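Local coordinates for glycosyl hydrolases family 31 family protein (Aspergillus niger, PDB 6DRU) that catalyses the hydrolytic release of alpha-xylose from the non-reducing terminal glucose of xyloglucan oligosaccharides, at residues Y150-Q155 with G197-G202; A188-M193 with A237-A242; T582-S587 with A696-I701. All blocks are in the same frame, centred on the assembly; numbering follows the deposited sequence.

Interaction 1: residues Y150-Q155 with G197-G202; sequences YGTGTQ and GRMEFG
The aromatic ring of F201 takes the methyl of T152 obliquely: CG2 of T152 lies 3.6 Å from CE2 of F201 and 3.8 Å from CZ of the same ring, while F181 meets F201 edge-to-face. A second pair of flat groups, besides the two phenylalanine rings, lies on strand 197-201. There the carboxylate of E200 lies at the edge of the R198 guanidinium, close to its plane, and a salt bridge joins R198 NH1 to E200 OE2 at 2.6 Å. That oxygen is met on its anti side, 35° out of the carboxylate plane. R198 also comes close to R198 of the second subunit and packs on E200 of that subunit, so the carboxylates probably help offset the paired positive charges.

Two sheets of the N-terminal beta region meet at this contact. Strand 149-151 is an outermost strand of the eight-stranded mixed sheet, and just past it the chain turns a corner at T152 and G153; strand 197-201 runs inside the five-stranded antiparallel sheet, between 205-213 and 166-168. From strand 197-201, M199 and F201 both project at T152. The CG2 of T152 stands beside its own backbone N, anti to the carbonyl carbon, and this rotation aims the methyl at the ring. M199 reaches forward with its chain extended at chi2 (-179°), which carries SD to 4.2 Å from CB of T152. I167 touches all three side chains.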
ATOM      1  N   TYR A 150      29.854 -15.219 -11.759  1.00 52.23           N
ATOM      2  CA  TYR A 150      30.046 -14.712 -13.111  1.00 56.38           C
ATOM      3  C   TYR A 150      28.696 -14.541 -13.793  1.00 63.23           C
ATOM      4  O   TYR A 150      27.813 -15.393 -13.661  1.00 58.23           O
ATOM      5  CB  TYR A 150      30.922 -15.656 -13.943  1.00 60.16           C
ATOM      6  CG  TYR A 150      32.172 -16.128 -13.240  1.00 60.47           C
ATOM      7  CD1 TYR A 150      33.006 -15.230 -12.586  1.00 57.04           C
ATOM      8  CD2 TYR A 150      32.519 -17.473 -13.228  1.00 56.37           C
ATOM      9  CE1 TYR A 150      34.149 -15.660 -11.941  1.00 68.10           C
ATOM     10  CE2 TYR A 150      33.661 -17.912 -12.586  1.00 57.90           C
ATOM     11  CZ  TYR A 150      34.473 -17.001 -11.945  1.00 65.99           C
ATOM     12  OH  TYR A 150      35.611 -17.436 -11.305  1.00 63.31           O
ATOM     13  N   GLY A 151      28.548 -13.447 -14.538  1.00 65.02           N
ATOM     14  CA  GLY A 151      27.320 -13.189 -15.265  1.00 51.44           C
ATOM     15  C   GLY A 151      26.534 -12.013 -14.727  1.00 56.16           C
ATOM     16  O   GLY A 151      27.057 -10.898 -14.633  1.00 56.79           O
ATOM     17  N   THR A 152      25.267 -12.259 -14.380  1.00 57.34           N
ATOM     18  CA  THR A 152      24.350 -11.267 -13.813  1.00 61.82           C
ATOM     19  C   THR A 152      24.021 -10.132 -14.784  1.00 61.45           C
ATOM     20  O   THR A 152      23.548  -9.071 -14.363  1.00 61.31           O
ATOM     21  CB  THR A 152      24.883 -10.688 -12.493  1.00 58.28           C
ATOM     22  OG1 THR A 152      25.965  -9.786 -12.759  1.00 61.54           O
ATOM     23  CG2 THR A 152      25.367 -11.800 -11.570  1.00 53.32           C
ATOM     24  N   GLY A 153      24.249 -10.328 -16.078  1.00 59.79           N
ATOM     25  CA  GLY A 153      23.969  -9.292 -17.054  1.00 55.48           C
ATOM     26  C   GLY A 153      25.159  -8.385 -17.304  1.00 61.30           C
ATOM     27  O   GLY A 153      26.320  -8.738 -17.075  1.00 59.48           O
ATOM     28  N   THR A 154      24.853  -7.181 -17.778  1.00 64.95           N
ATOM     29  CA  THR A 154      25.864  -6.198 -18.134  1.00 60.81           C
ATOM     30  C   THR A 154      25.836  -5.017 -17.173  1.00 64.16           C
ATOM     31  O   THR A 154      24.788  -4.655 -16.630  1.00 65.81           O
ATOM     32  CB  THR A 154      25.665  -5.696 -19.567  1.00 68.14           C
ATOM     33  OG1 THR A 154      24.393  -5.042 -19.674  1.00 63.75           O
ATOM     34  CG2 THR A 154      25.716  -6.857 -20.542  1.00 63.92           C
ATOM     35  N   GLN A 155      27.003  -4.404 -16.992  1.00 63.66           N
ATOM     36  CA  GLN A 155      27.205  -3.310 -16.053  1.00 56.73           C
ATOM     37  C   GLN A 155      28.624  -2.788 -16.236  1.00 71.00           C
ATOM     38  O   GLN A 155      29.536  -3.554 -16.560  1.00 77.12           O
ATOM     39  CB  GLN A 155      26.978  -3.771 -14.607  1.00 54.60           C
ATOM     40  CG  GLN A 155      27.257  -2.721 -13.546  1.00 59.11           C
ATOM     41  CD  GLN A 155      27.039  -3.246 -12.143  1.00 74.81           C
ATOM     42  OE1 GLN A 155      26.807  -4.439 -11.945  1.00 75.11           O
ATOM     43  NE2 GLN A 155      27.110  -2.357 -11.159  1.00 86.06           N
ATOM     44  N   GLY A 197      13.604  -6.219  -8.677  1.00 67.67           N
ATOM     45  CA  GLY A 197      14.043  -6.647  -7.366  1.00 55.29           C
ATOM     46  C   GLY A 197      15.498  -6.372  -7.060  1.00 56.96           C
ATOM     47  O   GLY A 197      15.980  -5.248  -7.224  1.00 61.80           O
ATOM     48  N   ARG A 198      16.211  -7.404  -6.621  1.00 60.08           N
ATOM     49  CA  ARG A 198      17.522  -7.212  -6.023  1.00 51.20           C
ATOM     50  C   ARG A 198      18.306  -8.511  -6.105  1.00 57.51           C
ATOM     51  O   ARG A 198      17.748  -9.595  -5.913  1.00 52.72           O
ATOM     52  CB  ARG A 198      17.376  -6.764  -4.566  1.00 51.16           C
ATOM     53  CG  ARG A 198      18.624  -6.223  -3.912  1.00 59.61           C
ATOM     54  CD  ARG A 198      18.454  -6.258  -2.402  1.00 53.42           C
ATOM     55  NE  ARG A 198      17.112  -5.841  -2.002  1.00 61.60           N
ATOM     56  CZ  ARG A 198      16.500  -6.252  -0.896  1.00 61.49           C
ATOM     57  NH1 ARG A 198      17.105  -7.099  -0.076  1.00 65.97           N
ATOM     58  NH2 ARG A 198      15.278  -5.822  -0.614  1.00 63.25           N
ATOM     59  N   MET A 199      19.598  -8.390  -6.390  1.00 63.66           N
ATOM     60  CA  MET A 199      20.533  -9.508  -6.356  1.00 55.93           C
ATOM     61  C   MET A 199      21.577  -9.217  -5.289  1.00 57.23           C
ATOM     62  O   MET A 199      22.327  -8.242  -5.406  1.00 67.69           O
ATOM     63  CB  MET A 199      21.199  -9.716  -7.718  1.00 58.00           C
ATOM     64  CG  MET A 199      20.429 -10.611  -8.672  1.00 60.19           C
ATOM     65  SD  MET A 199      21.286 -10.838 -10.248  1.00 63.03           S
ATOM     66  CE  MET A 199      20.645  -9.472 -11.210  1.00 53.80           C
ATOM     67  N   GLU A 200      21.625 -10.050  -4.252  1.00 51.20           N
ATOM     68  CA  GLU A 200      22.598  -9.910  -3.171  1.00 52.73           C
ATOM     69  C   GLU A 200      23.576 -11.075  -3.237  1.00 55.30           C
ATOM     70  O   GLU A 200      23.220 -12.210  -2.900  1.00 57.49           O
ATOM     71  CB  GLU A 200      21.915  -9.869  -1.807  1.00 52.88           C
ATOM     72  CG  GLU A 200      20.998  -8.693  -1.583  1.00 48.18           C
ATOM     73  CD  GLU A 200      20.409  -8.693  -0.186  1.00 68.23           C
ATOM     74  OE1 GLU A 200      20.776  -9.582   0.613  1.00 80.22           O
ATOM     75  OE2 GLU A 200      19.576  -7.812   0.112  1.00 74.79           O
ATOM     76  N   PHE A 201      24.807 -10.795  -3.651  1.00 51.47           N
ATOM     77  CA  PHE A 201      25.863 -11.805  -3.653  1.00 53.97           C
ATOM     78  C   PHE A 201      26.803 -11.552  -2.476  1.00 56.12           C
ATOM     79  O   PHE A 201      27.963 -11.167  -2.624  1.00 60.32           O
ATOM     80  CB  PHE A 201      26.597 -11.800  -4.989  1.00 45.30           C
ATOM     81  CG  PHE A 201      25.749 -12.254  -6.138  1.00 53.03           C
ATOM     82  CD1 PHE A 201      25.425 -13.592  -6.287  1.00 53.84           C
ATOM     83  CD2 PHE A 201      25.267 -11.345  -7.063  1.00 58.72           C
ATOM     84  CE1 PHE A 201      24.638 -14.017  -7.342  1.00 53.64           C
ATOM     85  CE2 PHE A 201      24.480 -11.762  -8.121  1.00 54.20           C
ATOM     86  CZ  PHE A 201      24.167 -13.101  -8.261  1.00 50.42           C
ATOM     87  N   GLY A 202      26.262 -11.786  -1.280  1.00 58.74           N
ATOM     88  CA  GLY A 202      26.987 -11.519  -0.058  1.00 51.58           C
ATOM     89  C   GLY A 202      28.017 -12.581   0.271  1.00 67.26           C
ATOM     90  O   GLY A 202      28.129 -13.617  -0.387  1.00 63.77           O
TER

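Interaction 2: residues A188-M193 with A237-A242; sequences AFIWNM and ALTGRA
I190 meets the last turn of helix 228-239 with one atom, its terminal methyl CD1. Two torsions carry it there: chi1 of -57° sets CG1 beside the backbone N, and chi2 of 176° stretches the rest of the chain straight out from the strand. Its partner T239 reaches back tip to tip, CG2 standing 3.6 Å from I190 CD1.

The threonine can offer a methyl because its hydroxyl is turned the other way. With chi1 at 64°, OG1 tucks between the backbone N and the carbonyl carbon, where it hydrogen-bonds to I235 O one turn earlier and to Q477 NE2, and CG2 is left facing the sheet. L238 comes in at a slant: its CD1 lies 3.8 Å from I190 CD1, and its CB is also close to that methyl, at 4.1 Å. CD1 of the isoleucine thus rests against two consecutive residues of the helix, in a buried contact made entirely through carbon atoms. Straight after T239 the chain leaves the helix at G240, which takes a positive phi, and the carbonyl O of this glycine is hydrogen-bonded by Q477 NE2, the same amide nitrogen that meets T239 OG1.

Strand 187-191 runs between 216-222 and 176-183 in the eight-stranded sheet, and helix 228-239 lies against it: L238 also touches V219 of the first neighbour, I190 leans on V180 of the second, and A188 meets L231 and I235 further back along the helix.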
ATOM      1  N   ALA A 188      25.109 -23.417 -12.093  1.00 60.63           N
ATOM      2  CA  ALA A 188      24.495 -22.202 -12.597  1.00 61.15           C
ATOM      3  C   ALA A 188      23.095 -22.074 -12.009  1.00 62.07           C
ATOM      4  O   ALA A 188      22.495 -23.056 -11.564  1.00 58.82           O
ATOM      5  CB  ALA A 188      24.438 -22.194 -14.130  1.00 49.75           C
ATOM      6  N   PHE A 189      22.578 -20.847 -12.020  1.00 57.66           N
ATOM      7  CA  PHE A 189      21.330 -20.523 -11.342  1.00 57.76           C
ATOM      8  C   PHE A 189      20.560 -19.509 -12.172  1.00 51.05           C
ATOM      9  O   PHE A 189      21.139 -18.532 -12.656  1.00 56.50           O
ATOM     10  CB  PHE A 189      21.617 -19.975  -9.937  1.00 56.27           C
ATOM     11  CG  PHE A 189      20.393 -19.789  -9.079  1.00 59.31           C
ATOM     12  CD1 PHE A 189      19.638 -18.630  -9.162  1.00 57.68           C
ATOM     13  CD2 PHE A 189      20.017 -20.762  -8.168  1.00 55.09           C
ATOM     14  CE1 PHE A 189      18.521 -18.452  -8.367  1.00 53.44           C
ATOM     15  CE2 PHE A 189      18.901 -20.589  -7.368  1.00 53.97           C
ATOM     16  CZ  PHE A 189      18.153 -19.433  -7.469  1.00 53.87           C
ATOM     17  N   ILE A 190      19.259 -19.743 -12.334  1.00 52.69           N
ATOM     18  CA  ILE A 190      18.379 -18.862 -13.093  1.00 51.43           C
ATOM     19  C   ILE A 190      17.207 -18.476 -12.204  1.00 56.23           C
ATOM     20  O   ILE A 190      16.438 -19.342 -11.775  1.00 54.54           O
ATOM     21  CB  ILE A 190      17.870 -19.523 -14.384  1.00 50.47           C
ATOM     22  CG1 ILE A 190      19.040 -19.972 -15.257  1.00 46.02           C
ATOM     23  CG2 ILE A 190      16.967 -18.565 -15.153  1.00 46.00           C
ATOM     24  CD1 ILE A 190      18.613 -20.715 -16.505  1.00 50.19           C
ATOM     25  N   TRP A 191      17.074 -17.179 -11.929  1.00 63.30           N
ATOM     26  CA  TRP A 191      15.931 -16.629 -11.200  1.00 62.26           C
ATOM     27  C   TRP A 191      14.880 -16.260 -12.240  1.00 57.43           C
ATOM     28  O   TRP A 191      14.857 -15.146 -12.767  1.00 63.53           O
ATOM     29  CB  TRP A 191      16.378 -15.444 -10.352  1.00 57.16           C
ATOM     30  CG  TRP A 191      15.330 -14.758  -9.517  1.00 62.46           C
ATOM     31  CD1 TRP A 191      14.746 -13.552  -9.771  1.00 60.59           C
ATOM     32  CD2 TRP A 191      14.782 -15.212  -8.271  1.00 60.44           C
ATOM     33  NE1 TRP A 191      13.859 -13.231  -8.773  1.00 51.13           N
ATOM     34  CE2 TRP A 191      13.861 -14.234  -7.841  1.00 51.72           C
ATOM     35  CE3 TRP A 191      14.971 -16.351  -7.482  1.00 65.44           C
ATOM     36  CZ2 TRP A 191      13.131 -14.363  -6.661  1.00 50.75           C
ATOM     37  CZ3 TRP A 191      14.245 -16.476  -6.309  1.00 60.42           C
ATOM     38  CH2 TRP A 191      13.338 -15.486  -5.910  1.00 50.75           C
ATOM     39  N   ASN A 192      14.006 -17.220 -12.551  1.00 51.14           N
ATOM     40  CA  ASN A 192      13.036 -17.095 -13.643  1.00 57.73           C
ATOM     41  C   ASN A 192      11.854 -16.233 -13.193  1.00 65.64           C
ATOM     42  O   ASN A 192      10.742 -16.707 -12.947  1.00 63.27           O
ATOM     43  CB  ASN A 192      12.580 -18.473 -14.102  1.00 58.92           C
ATOM     44  CG  ASN A 192      11.714 -18.419 -15.346  1.00 63.57           C
ATOM     45  OD1 ASN A 192      11.826 -17.500 -16.159  1.00 61.39           O
ATOM     46  ND2 ASN A 192      10.842 -19.408 -15.501  1.00 68.32           N
ATOM     47  N   MET A 193      12.114 -14.927 -13.096  1.00 61.28           N
ATOM     48  CA  MET A 193      11.142 -13.976 -12.578  1.00 55.09           C
ATOM     49  C   MET A 193      11.203 -12.688 -13.392  1.00 61.37           C
ATOM     50  O   MET A 193      12.302 -12.152 -13.616  1.00 63.77           O
ATOM     51  CB  MET A 193      11.402 -13.679 -11.098  1.00 63.75           C
ATOM     52  CG  MET A 193      11.448 -14.910 -10.207  1.00 48.32           C
ATOM     53  SD  MET A 193       9.808 -15.516  -9.778  1.00 60.38           S
ATOM     54  CE  MET A 193       9.363 -14.366  -8.481  1.00 62.02           C
ATOM     55  N   ALA A 237      20.237 -24.367 -23.212  1.00 61.25           N
ATOM     56  CA  ALA A 237      19.158 -25.332 -23.376  1.00 58.10           C
ATOM     57  C   ALA A 237      17.935 -24.969 -22.547  1.00 66.42           C
ATOM     58  O   ALA A 237      16.824 -25.394 -22.880  1.00 72.12           O
ATOM     59  CB  ALA A 237      19.638 -26.734 -23.004  1.00 57.97           C
ATOM     60  N   LEU A 238      18.114 -24.193 -21.480  1.00 56.03           N
ATOM     61  CA  LEU A 238      16.995 -23.772 -20.651  1.00 53.37           C
ATOM     62  C   LEU A 238      16.342 -22.496 -21.162  1.00 64.67           C
ATOM     63  O   LEU A 238      15.113 -22.391 -21.163  1.00 61.82           O
ATOM     64  CB  LEU A 238      17.458 -23.561 -19.207  1.00 55.06           C
ATOM     65  CG  LEU A 238      17.687 -24.818 -18.371  1.00 58.01           C
ATOM     66  CD1 LEU A 238      18.526 -24.491 -17.149  1.00 49.35           C
ATOM     67  CD2 LEU A 238      16.363 -25.439 -17.967  1.00 55.59           C
ATOM     68  N   THR A 239      17.139 -21.529 -21.618  1.00 65.44           N
ATOM     69  CA  THR A 239      16.635 -20.199 -21.921  1.00 64.41           C
ATOM     70  C   THR A 239      16.682 -19.833 -23.398  1.00 58.96           C
ATOM     71  O   THR A 239      16.065 -18.836 -23.787  1.00 55.62           O
ATOM     72  CB  THR A 239      17.419 -19.150 -21.122  1.00 62.00           C
ATOM     73  OG1 THR A 239      18.788 -19.159 -21.539  1.00 59.48           O
ATOM     74  CG2 THR A 239      17.354 -19.474 -19.642  1.00 56.64           C
ATOM     75  N   GLY A 240      17.385 -20.599 -24.228  1.00 67.44           N
ATOM     76  CA  GLY A 240      17.396 -20.313 -25.649  1.00 65.86           C
ATOM     77  C   GLY A 240      18.728 -20.515 -26.342  1.00 70.79           C
ATOM     78  O   GLY A 240      19.776 -20.089 -25.847  1.00 64.74           O
ATOM     79  N   ARG A 241      18.690 -21.176 -27.495  1.00 62.17           N
ATOM     80  CA  ARG A 241      19.855 -21.357 -28.349  1.00 62.05           C
ATOM     81  C   ARG A 241      19.832 -20.311 -29.454  1.00 62.79           C
ATOM     82  O   ARG A 241      18.839 -20.191 -30.181  1.00 62.21           O
ATOM     83  CB  ARG A 241      19.881 -22.764 -28.949  1.00 67.30           C
ATOM     84  CG  ARG A 241      20.224 -23.863 -27.957  1.00 63.58           C
ATOM     85  CD  ARG A 241      21.725 -23.958 -27.732  1.00 64.65           C
ATOM     86  NE  ARG A 241      22.055 -24.885 -26.654  1.00 62.62           N
ATOM     87  CZ  ARG A 241      21.958 -26.207 -26.750  1.00 69.80           C
ATOM     88  NH1 ARG A 241      21.536 -26.760 -27.879  1.00 68.89           N
ATOM     89  NH2 ARG A 241      22.280 -26.976 -25.718  1.00 64.36           N
ATOM     90  N   ALA A 242      20.918 -19.552 -29.571  1.00 65.63           N
ATOM     91  CA  ALA A 242      20.954 -18.452 -30.518  1.00 58.88           C
ATOM     92  C   ALA A 242      20.842 -18.967 -31.952  1.00 63.20           C
ATOM     93  O   ALA A 242      21.260 -20.088 -32.256  1.00 75.15           O
ATOM     94  CB  ALA A 242      22.241 -17.650 -30.358  1.00 58.77           C
TER

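Interaction 3: residues T582-S587 with A696-I701; sequences TPIIVS and APLQHI
With chi1 at -49°, I584 sets CG1 beside its backbone N and leaves CG2 anti to that N; chi2 of -179° runs CD1 out fully extended, and two branches of the side chain meet Q699 at once. CG2 lies against the start of the glutamine, 3.7 Å from Q699 CA and 3.8 Å from its CB, while CD1 touches Q699 CG at 3.7 Å. The two side chains cross at a slant. A bend at chi2 of Q699 (85°) then turns its amide away from the isoleucine, bringing OE1 over the centre of the H700 ring, 4.2 Å above the plane. The contact with L698 is lighter: its CD2 comes to 4.2 Å from I584 CD1, and both residues rest on V542 of helix 535-548.

L698 and Q699 occupy the middle of a type I beta turn running from P697 to H700, closed by a backbone hydrogen bond from H700 N to P697 O. On the helix, S587 OG donates to I584 O at 2.6 Å, a bond back to the preceding turn. The hydroxyl of Y588 bonds to Q699 O, adding a polar link beside the apolar one, and H700 stacks on W681.

This is a surface contact of the family 31 architecture: a helix in the TIM-barrel part, 582-594, receives a beta turn from the C-terminal beta region, well away from the xylose pocket.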
ATOM      1  N   THR A 582      43.994   6.839 -41.659  1.00 60.02           N
ATOM      2  CA  THR A 582      43.136   6.157 -42.628  1.00 60.92           C
ATOM      3  C   THR A 582      43.649   4.776 -43.021  1.00 64.82           C
ATOM      4  O   THR A 582      42.850   3.826 -43.010  1.00 66.98           O
ATOM      5  CB  THR A 582      42.940   7.044 -43.866  1.00 54.63           C
ATOM      6  OG1 THR A 582      42.441   8.326 -43.467  1.00 63.58           O
ATOM      7  CG2 THR A 582      41.954   6.400 -44.826  1.00 48.15           C
ATOM      8  N   PRO A 583      44.928   4.580 -43.367  1.00 75.55           N
ATOM      9  CA  PRO A 583      45.374   3.214 -43.687  1.00 60.60           C
ATOM     10  C   PRO A 583      45.302   2.263 -42.505  1.00 64.55           C
ATOM     11  O   PRO A 583      45.125   1.055 -42.706  1.00 69.72           O
ATOM     12  CB  PRO A 583      46.820   3.420 -44.163  1.00 56.07           C
ATOM     13  CG  PRO A 583      47.245   4.690 -43.524  1.00 65.62           C
ATOM     14  CD  PRO A 583      46.026   5.553 -43.527  1.00 68.01           C
ATOM     15  N   ILE A 584      45.434   2.768 -41.277  1.00 57.63           N
ATOM     16  CA  ILE A 584      45.322   1.907 -40.104  1.00 60.41           C
ATOM     17  C   ILE A 584      43.886   1.425 -39.933  1.00 68.77           C
ATOM     18  O   ILE A 584      43.636   0.240 -39.679  1.00 64.48           O
ATOM     19  CB  ILE A 584      45.817   2.642 -38.845  1.00 56.46           C
ATOM     20  CG1 ILE A 584      47.179   3.287 -39.097  1.00 54.99           C
ATOM     21  CG2 ILE A 584      45.901   1.685 -37.671  1.00 64.26           C
ATOM     22  CD1 ILE A 584      47.736   4.007 -37.889  1.00 63.67           C
ATOM     23  N   ILE A 585      42.923   2.339 -40.065  1.00 61.38           N
ATOM     24  CA  ILE A 585      41.520   1.980 -39.877  1.00 59.14           C
ATOM     25  C   ILE A 585      41.057   1.024 -40.969  1.00 71.05           C
ATOM     26  O   ILE A 585      40.346   0.048 -40.697  1.00 66.71           O
ATOM     27  CB  ILE A 585      40.652   3.250 -39.827  1.00 61.47           C
ATOM     28  CG1 ILE A 585      41.127   4.177 -38.705  1.00 59.58           C
ATOM     29  CG2 ILE A 585      39.188   2.886 -39.631  1.00 57.71           C
ATOM     30  CD1 ILE A 585      40.451   5.530 -38.702  1.00 50.52           C
ATOM     31  N   VAL A 586      41.447   1.286 -42.219  1.00 72.17           N
ATOM     32  CA  VAL A 586      41.012   0.446 -43.330  1.00 67.33           C
ATOM     33  C   VAL A 586      41.644  -0.940 -43.249  1.00 61.36           C
ATOM     34  O   VAL A 586      41.043  -1.930 -43.685  1.00 66.81           O
ATOM     35  CB  VAL A 586      41.323   1.146 -44.668  1.00 51.36           C
ATOM     36  CG1 VAL A 586      40.950   0.258 -45.843  1.00 56.92           C
ATOM     37  CG2 VAL A 586      40.575   2.470 -44.753  1.00 53.76           C
ATOM     38  N   SER A 587      42.847  -1.044 -42.678  1.00 59.53           N
ATOM     39  CA  SER A 587      43.481  -2.351 -42.536  1.00 65.08           C
ATOM     40  C   SER A 587      42.673  -3.259 -41.620  1.00 65.09           C
ATOM     41  O   SER A 587      42.492  -4.448 -41.913  1.00 67.22           O
ATOM     42  CB  SER A 587      44.905  -2.192 -42.005  1.00 69.83           C
ATOM     43  OG  SER A 587      44.903  -1.837 -40.633  1.00 73.85           O
ATOM     44  N   ALA A 696      53.575  -3.102 -29.120  1.00 77.04           N
ATOM     45  CA  ALA A 696      52.217  -2.628 -29.380  1.00 74.02           C
ATOM     46  C   ALA A 696      52.269  -1.202 -29.908  1.00 69.06           C
ATOM     47  O   ALA A 696      51.971  -0.247 -29.179  1.00 69.08           O
ATOM     48  CB  ALA A 696      51.354  -2.715 -28.121  1.00 75.35           C
ATOM     49  N   PRO A 697      52.651  -1.015 -31.178  1.00 74.51           N
ATOM     50  CA  PRO A 697      52.515   0.314 -31.787  1.00 73.88           C
ATOM     51  C   PRO A 697      51.049   0.659 -32.002  1.00 79.19           C
ATOM     52  O   PRO A 697      50.174  -0.166 -31.717  1.00 74.38           O
ATOM     53  CB  PRO A 697      53.274   0.175 -33.112  1.00 54.24           C
ATOM     54  CG  PRO A 697      53.175  -1.275 -33.438  1.00 61.31           C
ATOM     55  CD  PRO A 697      53.204  -2.003 -32.123  1.00 70.81           C
ATOM     56  N   LEU A 698      50.759   1.858 -32.512  1.00 71.35           N
ATOM     57  CA  LEU A 698      49.368   2.286 -32.605  1.00 65.32           C
ATOM     58  C   LEU A 698      48.579   1.465 -33.616  1.00 68.37           C
ATOM     59  O   LEU A 698      47.359   1.329 -33.472  1.00 80.69           O
ATOM     60  CB  LEU A 698      49.297   3.777 -32.951  1.00 61.36           C
ATOM     61  CG  LEU A 698      47.955   4.348 -33.413  1.00 70.86           C
ATOM     62  CD1 LEU A 698      46.988   4.420 -32.244  1.00 70.18           C
ATOM     63  CD2 LEU A 698      48.140   5.720 -34.037  1.00 58.15           C
ATOM     64  N   GLN A 699      49.249   0.881 -34.607  1.00 62.95           N
ATOM     65  CA  GLN A 699      48.577   0.110 -35.642  1.00 71.92           C
ATOM     66  C   GLN A 699      48.371  -1.352 -35.265  1.00 75.36           C
ATOM     67  O   GLN A 699      47.687  -2.072 -36.001  1.00 80.85           O
ATOM     68  CB  GLN A 699      49.365   0.177 -36.955  1.00 70.78           C
ATOM     69  CG  GLN A 699      50.226   1.420 -37.115  1.00 85.47           C
ATOM     70  CD  GLN A 699      51.587   1.277 -36.465  1.00 76.31           C
ATOM     71  OE1 GLN A 699      52.099   0.168 -36.315  1.00 80.17           O
ATOM     72  NE2 GLN A 699      52.179   2.399 -36.073  1.00 75.43           N
ATOM     73  N   HIS A 700      48.945  -1.810 -34.156  1.00 70.24           N
ATOM     74  CA  HIS A 700      48.881  -3.209 -33.752  1.00 74.97           C
ATOM     75  C   HIS A 700      48.150  -3.335 -32.424  1.00 76.90           C
ATOM     76  O   HIS A 700      48.471  -2.628 -31.464  1.00 76.91           O
ATOM     77  CB  HIS A 700      50.286  -3.810 -33.644  1.00 69.08           C
ATOM     78  CG  HIS A 700      50.997  -3.923 -34.957  1.00 74.27           C
ATOM     79  ND1 HIS A 700      50.339  -3.874 -36.166  1.00 78.08           N
ATOM     80  CD2 HIS A 700      52.311  -4.072 -35.250  1.00 77.42           C
ATOM     81  CE1 HIS A 700      51.214  -3.996 -37.148  1.00 66.58           C
ATOM     82  NE2 HIS A 700      52.419  -4.116 -36.619  1.00 86.66           N
ATOM     83  N   ILE A 701      47.172  -4.227 -32.373  1.00 66.19           N
ATOM     84  CA  ILE A 701      46.466  -4.565 -31.138  1.00 61.14           C
ATOM     85  C   ILE A 701      47.008  -5.895 -30.628  1.00 57.14           C
ATOM     86  O   ILE A 701      47.090  -6.854 -31.408  1.00 60.68           O
ATOM     87  CB  ILE A 701      44.940  -4.634 -31.346  1.00 61.21           C
ATOM     88  CG1 ILE A 701      44.251  -5.067 -30.050  1.00 58.55           C
ATOM     89  CG2 ILE A 701      44.572  -5.541 -32.519  1.00 54.28           C
ATOM     90  CD1 ILE A 701      42.757  -5.088 -30.138  1.00 75.35           C
TER

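How the interactions relate
From the N terminus, the chain first lays down 150-155, then 188-193, and only afterwards reaches 197-202, which closes interaction 1 over a loop of 41 residues. Interaction 2 is still open at that point and closes at 237-242 over 43 residues, so the two cross, with centres 15 Å apart. Their shared ground is the eight-stranded sheet: interaction 1 joins its corner to the five-stranded sheet, interaction 2 joins an inner strand to helix 228-239. Interaction 3 follows in series, closing a loop of 108 residues and tying the TIM-barrel part to the C-terminal part. Its centre is 37 Å from that of interaction 1 and 40 Å from that of interaction 2, with no touch to either.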